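Local coordinates for protein probable amino acid aminotransferase (Mycobacterium tuberculosis, PDB 6Q1R) that is a probable class IV amino acid aminotransferase that carries a covalently bound pyridoxal-5'-phosphate cofactor in the cleft between its two domains, at residues 32-37 with 51-56; 149-154 with 213-218. All coordinates share one frame; numbering follows the deposited sequence.

Interaction 1: 32-37 with 51-56. With PLP (pyridoxal-5'-phosphate), chain H.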
ATOM      1  N   VAL B  32      -3.835   8.674  -4.553  1.00 31.89           N
ATOM      2  CA  VAL B  32      -5.176   8.469  -4.024  1.00 33.38           C
ATOM      3  C   VAL B  32      -6.126   8.214  -5.187  1.00 36.11           C
ATOM      4  O   VAL B  32      -5.853   8.579  -6.332  1.00 35.96           O
ATOM      5  CB  VAL B  32      -5.669   9.666  -3.182  1.00 35.46           C
ATOM      6  CG1 VAL B  32      -4.723   9.930  -2.027  1.00 36.89           C
ATOM      7  CG2 VAL B  32      -5.814  10.901  -4.045  1.00 37.03           C
ATOM      8  N   PHE B  33      -7.264   7.591  -4.878  1.00 38.50           N
ATOM      9  CA  PHE B  33      -8.239   7.276  -5.913  1.00 39.68           C
ATOM     10  C   PHE B  33      -9.649   7.285  -5.344  1.00 39.39           C
ATOM     11  O   PHE B  33      -9.858   7.263  -4.128  1.00 38.74           O
ATOM     12  CB  PHE B  33      -7.948   5.919  -6.567  1.00 39.75           C
ATOM     13  CG  PHE B  33      -8.507   4.744  -5.814  1.00 39.04           C
ATOM     14  CD1 PHE B  33      -7.810   4.186  -4.753  1.00 38.74           C
ATOM     15  CD2 PHE B  33      -9.719   4.179  -6.186  1.00 38.88           C
ATOM     16  CE1 PHE B  33      -8.319   3.097  -4.068  1.00 38.27           C
ATOM     17  CE2 PHE B  33     -10.232   3.094  -5.507  1.00 38.53           C
ATOM     18  CZ  PHE B  33      -9.532   2.552  -4.447  1.00 38.38           C
ATOM     19  N   GLU B  34     -10.621   7.299  -6.258  1.00 40.89           N
ATOM     20  CA  GLU B  34     -12.036   7.193  -5.932  1.00 42.49           C
ATOM     21  C   GLU B  34     -12.725   6.336  -6.984  1.00 44.04           C
ATOM     22  O   GLU B  34     -12.321   6.314  -8.149  1.00 43.55           O
ATOM     23  CB  GLU B  34     -12.707   8.568  -5.852  1.00 44.91           C
ATOM     24  CG  GLU B  34     -12.287   9.387  -4.649  1.00 45.59           C
ATOM     25  CD  GLU B  34     -12.937   8.905  -3.366  1.00 45.33           C
ATOM     26  OE1 GLU B  34     -14.074   8.394  -3.432  1.00 45.17           O
ATOM     27  OE2 GLU B  34     -12.314   9.037  -2.291  1.00 45.07           O
ATOM     28  N   THR B  35     -13.776   5.635  -6.566  1.00 45.82           N
ATOM     29  CA  THR B  35     -14.538   4.759  -7.444  1.00 48.17           C
ATOM     30  C   THR B  35     -15.980   5.241  -7.508  1.00 50.66           C
ATOM     31  O   THR B  35     -16.607   5.473  -6.471  1.00 52.55           O
ATOM     32  CB  THR B  35     -14.479   3.304  -6.967  1.00 46.70           C
ATOM     33  OG1 THR B  35     -13.118   2.852  -6.966  1.00 46.36           O
ATOM     34  CG2 THR B  35     -15.292   2.416  -7.880  1.00 46.76           C
ATOM     35  N   LEU B  36     -16.502   5.373  -8.727  1.00 50.90           N
ATOM     36  CA  LEU B  36     -17.839   5.888  -8.972  1.00 51.79           C
ATOM     37  C   LEU B  36     -18.649   4.874  -9.761  1.00 54.30           C
ATOM     38  O   LEU B  36     -18.110   4.139 -10.594  1.00 56.55           O
ATOM     39  CB  LEU B  36     -17.787   7.196  -9.759  1.00 53.35           C
ATOM     40  CG  LEU B  36     -17.500   8.447  -8.942  1.00 55.07           C
ATOM     41  CD1 LEU B  36     -17.425   9.675  -9.831  1.00 57.06           C
ATOM     42  CD2 LEU B  36     -18.596   8.593  -7.943  1.00 57.08           C
ATOM     43  N   LEU B  37     -19.951   4.842  -9.491  1.00 53.53           N
ATOM     44  CA  LEU B  37     -20.884   4.002 -10.227  1.00 52.60           C
ATOM     45  C   LEU B  37     -21.587   4.833 -11.290  1.00 54.38           C
ATOM     46  O   LEU B  37     -22.083   5.927 -11.000  1.00 56.64           O
ATOM     47  CB  LEU B  37     -21.918   3.374  -9.293  1.00 51.13           C
ATOM     48  CG  LEU B  37     -22.909   2.416  -9.957  1.00 51.49           C
ATOM     49  CD1 LEU B  37     -22.219   1.120 -10.340  1.00 48.37           C
ATOM     50  CD2 LEU B  37     -24.090   2.149  -9.052  1.00 53.51           C
ATOM     51  N   GLN B  51     -15.212  15.371  -2.654  1.00 51.80           N
ATOM     52  CA  GLN B  51     -14.813  15.876  -1.346  1.00 54.53           C
ATOM     53  C   GLN B  51     -13.858  14.902  -0.667  1.00 53.22           C
ATOM     54  O   GLN B  51     -12.871  15.319  -0.047  1.00 53.88           O
ATOM     55  CB  GLN B  51     -16.036  16.117  -0.467  1.00 59.12           C
ATOM     56  CG  GLN B  51     -15.684  16.577   0.943  1.00 64.37           C
ATOM     57  CD  GLN B  51     -16.906  16.768   1.818  1.00 70.98           C
ATOM     58  OE1 GLN B  51     -18.027  16.447   1.414  1.00 73.81           O
ATOM     59  NE2 GLN B  51     -16.700  17.305   3.018  1.00 73.86           N
ATOM     60  N   ARG B  52     -14.130  13.597  -0.786  1.00 51.25           N
ATOM     61  CA  ARG B  52     -13.226  12.604  -0.213  1.00 48.52           C
ATOM     62  C   ARG B  52     -11.903  12.563  -0.965  1.00 47.81           C
ATOM     63  O   ARG B  52     -10.862  12.278  -0.363  1.00 49.10           O
ATOM     64  CB  ARG B  52     -13.875  11.220  -0.205  1.00 46.99           C
ATOM     65  CG  ARG B  52     -13.094  10.225   0.640  1.00 46.28           C
ATOM     66  CD  ARG B  52     -13.794   8.890   0.774  1.00 47.02           C
ATOM     67  NE  ARG B  52     -14.020   8.254  -0.518  1.00 48.06           N
ATOM     68  CZ  ARG B  52     -14.739   7.150  -0.684  1.00 48.80           C
ATOM     69  NH1 ARG B  52     -15.298   6.562   0.366  1.00 50.48           N
ATOM     70  NH2 ARG B  52     -14.901   6.631  -1.896  1.00 47.62           N
ATOM     71  N   LEU B  53     -11.926  12.819  -2.276  1.00 45.65           N
ATOM     72  CA  LEU B  53     -10.679  12.945  -3.022  1.00 43.67           C
ATOM     73  C   LEU B  53      -9.831  14.086  -2.475  1.00 45.24           C
ATOM     74  O   LEU B  53      -8.607  13.956  -2.345  1.00 45.55           O
ATOM     75  CB  LEU B  53     -10.969  13.153  -4.508  1.00 42.83           C
ATOM     76  CG  LEU B  53      -9.738  13.182  -5.416  1.00 42.16           C
ATOM     77  CD1 LEU B  53      -9.117  11.799  -5.518  1.00 41.66           C
ATOM     78  CD2 LEU B  53     -10.109  13.698  -6.792  1.00 42.64           C
ATOM     79  N   THR B  54     -10.465  15.215  -2.155  1.00 47.20           N
ATOM     80  CA  THR B  54      -9.736  16.317  -1.539  1.00 49.61           C
ATOM     81  C   THR B  54      -9.181  15.917  -0.178  1.00 49.70           C
ATOM     82  O   THR B  54      -8.016  16.195   0.130  1.00 47.94           O
ATOM     83  CB  THR B  54     -10.640  17.541  -1.406  1.00 52.87           C
ATOM     84  OG1 THR B  54     -11.124  17.925  -2.699  1.00 53.73           O
ATOM     85  CG2 THR B  54      -9.869  18.696  -0.797  1.00 55.54           C
ATOM     86  N   GLN B  55      -9.988  15.231   0.640  1.00 52.20           N
ATOM     87  CA  GLN B  55      -9.527  14.855   1.972  1.00 54.40           C
ATOM     88  C   GLN B  55      -8.387  13.852   1.892  1.00 53.69           C
ATOM     89  O   GLN B  55      -7.426  13.933   2.666  1.00 58.20           O
ATOM     90  CB  GLN B  55     -10.681  14.278   2.793  1.00 56.77           C
ATOM     91  CG  GLN B  55     -11.774  15.271   3.160  1.00 62.58           C
ATOM     92  CD  GLN B  55     -13.039  14.592   3.669  1.00 65.47           C
ATOM     93  OE1 GLN B  55     -13.169  13.365   3.608  1.00 64.51           O
ATOM     94  NE2 GLN B  55     -13.977  15.389   4.182  1.00 68.40           N
ATOM     95  N   SER B  56      -8.473  12.904   0.953  1.00 47.57           N
ATOM     96  CA  SER B  56      -7.384  11.955   0.758  1.00 43.10           C
ATOM     97  C   SER B  56      -6.132  12.653   0.248  1.00 41.28           C
ATOM     98  O   SER B  56      -5.020  12.358   0.701  1.00 40.88           O
ATOM     99  CB  SER B  56      -7.818  10.860  -0.215  1.00 43.99           C
ATOM    100  OG  SER B  56      -8.704   9.946   0.405  1.00 46.88           O
TER
HETATM  101  N1  PLP H 301     -13.643   0.574   2.659  1.00 50.26           N
HETATM  102  C2  PLP H 301     -12.476   0.588   1.973  1.00 50.93           C
HETATM  103  C2A PLP H 301     -11.224   0.004   2.575  1.00 52.33           C
HETATM  104  C3  PLP H 301     -12.435   1.187   0.616  1.00 54.63           C
HETATM  105  O3  PLP H 301     -11.282   1.225  -0.113  1.00 57.29           O
HETATM  106  C4  PLP H 301     -13.689   1.741   0.060  1.00 53.30           C
HETATM  107  C4A PLP H 301     -13.617   2.356  -1.285  1.00 53.34           C
HETATM  108  C5  PLP H 301     -14.904   1.675   0.919  1.00 56.27           C
HETATM  109  C6  PLP H 301     -14.790   1.081   2.175  1.00 51.97           C
HETATM  110  C5A PLP H 301     -16.258   2.199   0.486  1.00 60.08           C
HETATM  111  O4P PLP H 301     -16.234   3.547   0.022  1.00 60.61           O
HETATM  112  P   PLP H 301     -17.494   4.111  -0.810  1.00 58.00           P
HETATM  113  O1P PLP H 301     -17.527   3.360  -2.120  1.00 55.94           O
HETATM  114  O2P PLP H 301     -17.319   5.589  -1.053  1.00 59.81           O
HETATM  115  O3P PLP H 301     -18.760   3.892  -0.013  1.00 57.47           O

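Interaction 2: 149-154 with 213-218. With PLP (pyridoxal-5'-phosphate), chain H.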
ATOM      1  N   SER B 149      -7.385   6.747   7.129  1.00 45.84           N
ATOM      2  CA  SER B 149      -8.620   7.349   6.650  1.00 48.38           C
ATOM      3  C   SER B 149      -8.545   7.779   5.187  1.00 49.69           C
ATOM      4  O   SER B 149      -9.492   8.399   4.689  1.00 52.71           O
ATOM      5  CB  SER B 149      -8.991   8.547   7.527  1.00 49.41           C
ATOM      6  OG  SER B 149      -7.909   9.456   7.621  1.00 50.63           O
ATOM      7  N   ALA B 150      -7.450   7.475   4.492  1.00 46.94           N
ATOM      8  CA  ALA B 150      -7.254   7.894   3.111  1.00 43.39           C
ATOM      9  C   ALA B 150      -7.419   6.708   2.167  1.00 43.10           C
ATOM     10  O   ALA B 150      -6.942   5.603   2.451  1.00 42.55           O
ATOM     11  CB  ALA B 150      -5.871   8.522   2.918  1.00 41.50           C
ATOM     12  N   LYS B 151      -8.095   6.946   1.043  1.00 43.59           N
ATOM     13  CA  LYS B 151      -8.255   5.946  -0.016  1.00 42.75           C
ATOM     14  C   LYS B 151      -7.032   6.038  -0.920  1.00 37.12           C
ATOM     15  O   LYS B 151      -7.026   6.755  -1.920  1.00 34.91           O
ATOM     16  CB  LYS B 151      -9.551   6.179  -0.788  1.00 47.44           C
ATOM     17  CG  LYS B 151     -10.118   4.952  -1.506  1.00 51.63           C
ATOM     18  CD  LYS B 151     -11.532   5.216  -2.048  1.00 57.97           C
ATOM     19  CE  LYS B 151     -12.208   3.938  -2.559  1.00 66.39           C
ATOM     20  NZ  LYS B 151     -12.622   3.132  -1.382  1.00 69.77           N
ATOM     21  N   THR B 152      -5.978   5.306  -0.566  1.00 35.64           N
ATOM     22  CA  THR B 152      -4.732   5.373  -1.312  1.00 37.21           C
ATOM     23  C   THR B 152      -4.679   4.286  -2.387  1.00 37.07           C
ATOM     24  O   THR B 152      -5.465   3.332  -2.394  1.00 36.09           O
ATOM     25  CB  THR B 152      -3.523   5.239  -0.379  1.00 41.42           C
ATOM     26  OG1 THR B 152      -3.408   3.882   0.073  1.00 44.60           O
ATOM     27  CG2 THR B 152      -3.668   6.154   0.826  1.00 42.50           C
ATOM     28  N   LEU B 153      -3.725   4.444  -3.305  1.00 37.65           N
ATOM     29  CA  LEU B 153      -3.459   3.464  -4.352  1.00 35.96           C
ATOM     30  C   LEU B 153      -2.699   2.246  -3.845  1.00 38.71           C
ATOM     31  O   LEU B 153      -2.349   1.378  -4.651  1.00 41.91           O
ATOM     32  CB  LEU B 153      -2.676   4.117  -5.495  1.00 33.31           C
ATOM     33  CG  LEU B 153      -3.441   5.141  -6.333  1.00 31.30           C
ATOM     34  CD1 LEU B 153      -2.516   5.858  -7.313  1.00 33.80           C
ATOM     35  CD2 LEU B 153      -4.583   4.458  -7.067  1.00 30.37           C
ATOM     36  N   SER B 154      -2.424   2.165  -2.544  1.00 37.76           N
ATOM     37  CA  SER B 154      -1.687   1.045  -1.964  1.00 38.54           C
ATOM     38  C   SER B 154      -2.692   0.041  -1.400  1.00 40.90           C
ATOM     39  O   SER B 154      -2.965  -0.014  -0.200  1.00 42.04           O
ATOM     40  CB  SER B 154      -0.710   1.546  -0.911  1.00 38.07           C
ATOM     41  OG  SER B 154       0.313   2.310  -1.524  1.00 39.33           O
ATOM     42  N   PRO B 213      -9.636   3.794  12.840  1.00 50.67           N
ATOM     43  CA  PRO B 213      -8.758   3.725  11.662  1.00 49.15           C
ATOM     44  C   PRO B 213      -9.442   3.122  10.441  1.00 46.97           C
ATOM     45  O   PRO B 213      -9.032   2.068   9.944  1.00 44.36           O
ATOM     46  CB  PRO B 213      -7.597   2.846  12.146  1.00 50.58           C
ATOM     47  CG  PRO B 213      -8.176   2.029  13.254  1.00 52.75           C
ATOM     48  CD  PRO B 213      -9.142   2.949  13.943  1.00 53.31           C
ATOM     49  N   ILE B 214     -10.490   3.793   9.951  1.00 48.33           N
ATOM     50  CA  ILE B 214     -11.280   3.338   8.812  1.00 49.59           C
ATOM     51  C   ILE B 214     -11.627   4.538   7.937  1.00 50.83           C
ATOM     52  O   ILE B 214     -11.556   5.693   8.367  1.00 53.70           O
ATOM     53  CB  ILE B 214     -12.575   2.608   9.249  1.00 49.65           C
ATOM     54  CG1 ILE B 214     -13.470   3.559  10.046  1.00 50.68           C
ATOM     55  CG2 ILE B 214     -12.264   1.347  10.049  1.00 50.17           C
ATOM     56  CD1 ILE B 214     -14.841   3.017  10.339  1.00 50.78           C
ATOM     57  N   LEU B 215     -12.016   4.251   6.695  1.00 49.57           N
ATOM     58  CA  LEU B 215     -12.499   5.280   5.786  1.00 51.14           C
ATOM     59  C   LEU B 215     -13.948   5.646   6.092  1.00 52.31           C
ATOM     60  O   LEU B 215     -14.709   4.858   6.659  1.00 54.40           O
ATOM     61  CB  LEU B 215     -12.417   4.819   4.330  1.00 54.08           C
ATOM     62  CG  LEU B 215     -11.185   5.113   3.475  1.00 56.48           C
ATOM     63  CD1 LEU B 215      -9.954   4.327   3.937  1.00 57.65           C
ATOM     64  CD2 LEU B 215     -11.504   4.874   1.998  1.00 56.82           C
ATOM     65  N   ARG B 216     -14.325   6.868   5.713  1.00 51.83           N
ATOM     66  CA  ARG B 216     -15.720   7.299   5.719  1.00 52.12           C
ATOM     67  C   ARG B 216     -16.342   6.998   4.357  1.00 48.74           C
ATOM     68  O   ARG B 216     -15.864   7.495   3.331  1.00 47.81           O
ATOM     69  CB  ARG B 216     -15.837   8.785   6.060  1.00 54.08           C
ATOM     70  N   GLY B 217     -17.405   6.195   4.354  1.00 46.64           N
ATOM     71  CA  GLY B 217     -18.027   5.754   3.109  1.00 44.64           C
ATOM     72  C   GLY B 217     -18.998   6.772   2.525  1.00 44.88           C
ATOM     73  O   GLY B 217     -19.909   7.245   3.213  1.00 47.65           O
ATOM     74  N   THR B 218     -18.792   7.119   1.250  1.00 43.07           N
ATOM     75  CA  THR B 218     -19.717   8.024   0.572  1.00 44.33           C
ATOM     76  C   THR B 218     -21.101   7.403   0.458  1.00 46.12           C
ATOM     77  O   THR B 218     -22.117   8.097   0.591  1.00 48.45           O
ATOM     78  CB  THR B 218     -19.196   8.391  -0.819  1.00 44.69           C
ATOM     79  OG1 THR B 218     -18.985   7.197  -1.585  1.00 43.87           O
ATOM     80  CG2 THR B 218     -17.892   9.166  -0.719  1.00 44.14           C
TER
HETATM   81  N1  PLP H 301     -13.643   0.574   2.659  1.00 50.26           N
HETATM   82  C2  PLP H 301     -12.476   0.588   1.973  1.00 50.93           C
HETATM   83  C2A PLP H 301     -11.224   0.004   2.575  1.00 52.33           C
HETATM   84  C3  PLP H 301     -12.435   1.187   0.616  1.00 54.63           C
HETATM   85  O3  PLP H 301     -11.282   1.225  -0.113  1.00 57.29           O
HETATM   86  C4  PLP H 301     -13.689   1.741   0.060  1.00 53.30           C
HETATM   87  C4A PLP H 301     -13.617   2.356  -1.285  1.00 53.34           C
HETATM   88  C5  PLP H 301     -14.904   1.675   0.919  1.00 56.27           C
HETATM   89  C6  PLP H 301     -14.790   1.081   2.175  1.00 51.97           C
HETATM   90  C5A PLP H 301     -16.258   2.199   0.486  1.00 60.08           C
HETATM   91  O4P PLP H 301     -16.234   3.547   0.022  1.00 60.61           O
HETATM   92  P   PLP H 301     -17.494   4.111  -0.810  1.00 58.00           P
HETATM   93  O1P PLP H 301     -17.527   3.360  -2.120  1.00 55.94           O
HETATM   94  O2P PLP H 301     -17.319   5.589  -1.053  1.00 59.81           O
HETATM   95  O3P PLP H 301     -18.760   3.892  -0.013  1.00 57.47           O

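Interaction 1: 32-37 with 51-56
Arg52, reaching out from helix 46-59, is held by Glu34 of strand 31-39 on one edge of its guanidinium group and by the PLP phosphate on another. The salt bridge is two-pronged: NE of Arg52 donates to OE2 of Glu34 at 2.6 Å, on the syn lone pair, while NH2 of Arg52 donates to OE1 of Glu34. The carboxylate and guanidinium planes are turned 35° apart, so the fork is twisted rather than flat. A bend at chi3 (59°) turns the otherwise extended arginine chain so that its remaining N-H groups face the cofactor. NH1 of Arg52 donates to the ester oxygen O4P of PLP at 3.2 Å, and NH1 and NH2 both make weak bonds to O2P; NH1 also reaches Arg216 O. Next to the ion pair, CG of Glu34 slides past CB of Leu53 at 4.0 Å. Val32 extends the apolar seam, its CG2 lying 3.7 Å from CD1 of Leu53 and its CG1 resting on CB of Ser56, whose OG is hydrogen-bonded to Lys151 N. Strand and helix run nearly antiparallel (163°), their segment axes 8.3 Å apart at closest. Glu34 thus acts as a second-shell residue: it fixes the rotation of the buried guanidinium and probably balances part of its charge, leaving the arginine positioned for the phosphate.

Interaction 2: 149-154 with 213-218
Two loops form part of the cofactor site, which is that of a fold-type IV PLP enzyme: the side chains of Lys151 on one and Leu215 on the other cross at about a right angle. Lys151 carries PLP as an internal aldimine: its NZ is bonded to C4A of the cofactor at 1.3 Å. The lysine chain is extended from the backbone, with CG anti to the backbone N (chi1 -157°), and bends at its last torsion (chi4 75°) to bring NZ to C4A.

Leu215 fills the angle between this chain and the cofactor. Its CD2 lies 3.6 Å from CB of Lys151 and, over one face of the pyridine ring, 4.0 Å from C3 of PLP. Its other methyl, CD1, approaches the backbone, 3.6 Å from Ala150 O, and CG sits against the carbonyl of Ser149. At the outer end of the contact, CA of Ser149 packs against Ile214 O at 3.8 Å. The two segments make no hydrogen bond to each other; they are joined by van der Waals contact and, indirectly, by PLP.

Beyond Leu215 along the chain, the second loop runs into helix 218-229, with Gly217 at the N-cap. Because Thr218 N donates to the phosphate, the phosphate lies at the start of that helix, whose dipole would probably help to stabilise the negative charge. Tyr155, Ser255 and Thr219 add further hydrogen bonds to the cofactor. The first loop continues through an ST turn at Thr152 to Ser154, whose OG is hydrogen-bonded to Ala156 N of the second subunit. At the phosphate, the Thr218 hydroxyl points at O2P of PLP, though that contact is modelled too short for its length to be trusted; the bond that O2P accepts from Thr218 N measures 3.1 Å.

Overall arrangement
Interaction 1 closes before interaction 2 opens along the chain, yet their centres lie about 9 Å apart and both reach the same PLP. Strand 31-39, in the five-stranded antiparallel sheet, and helix 46-59, packed against it, supply interaction 1. Interaction 2 adds loop 149-154, which leads toward helix 156-167, and loop 213-218, which follows strand 204-207 of the mixed sheet. The strand and the first loop join directly: Phe33 N and Lys151 O, 3.1 Å apart, probably form a hydrogen bond, and CB of Val32 packs on the same carbonyl. Elements distant in sequence thus converge around the cofactor, holding both its aldimine end and its phosphate.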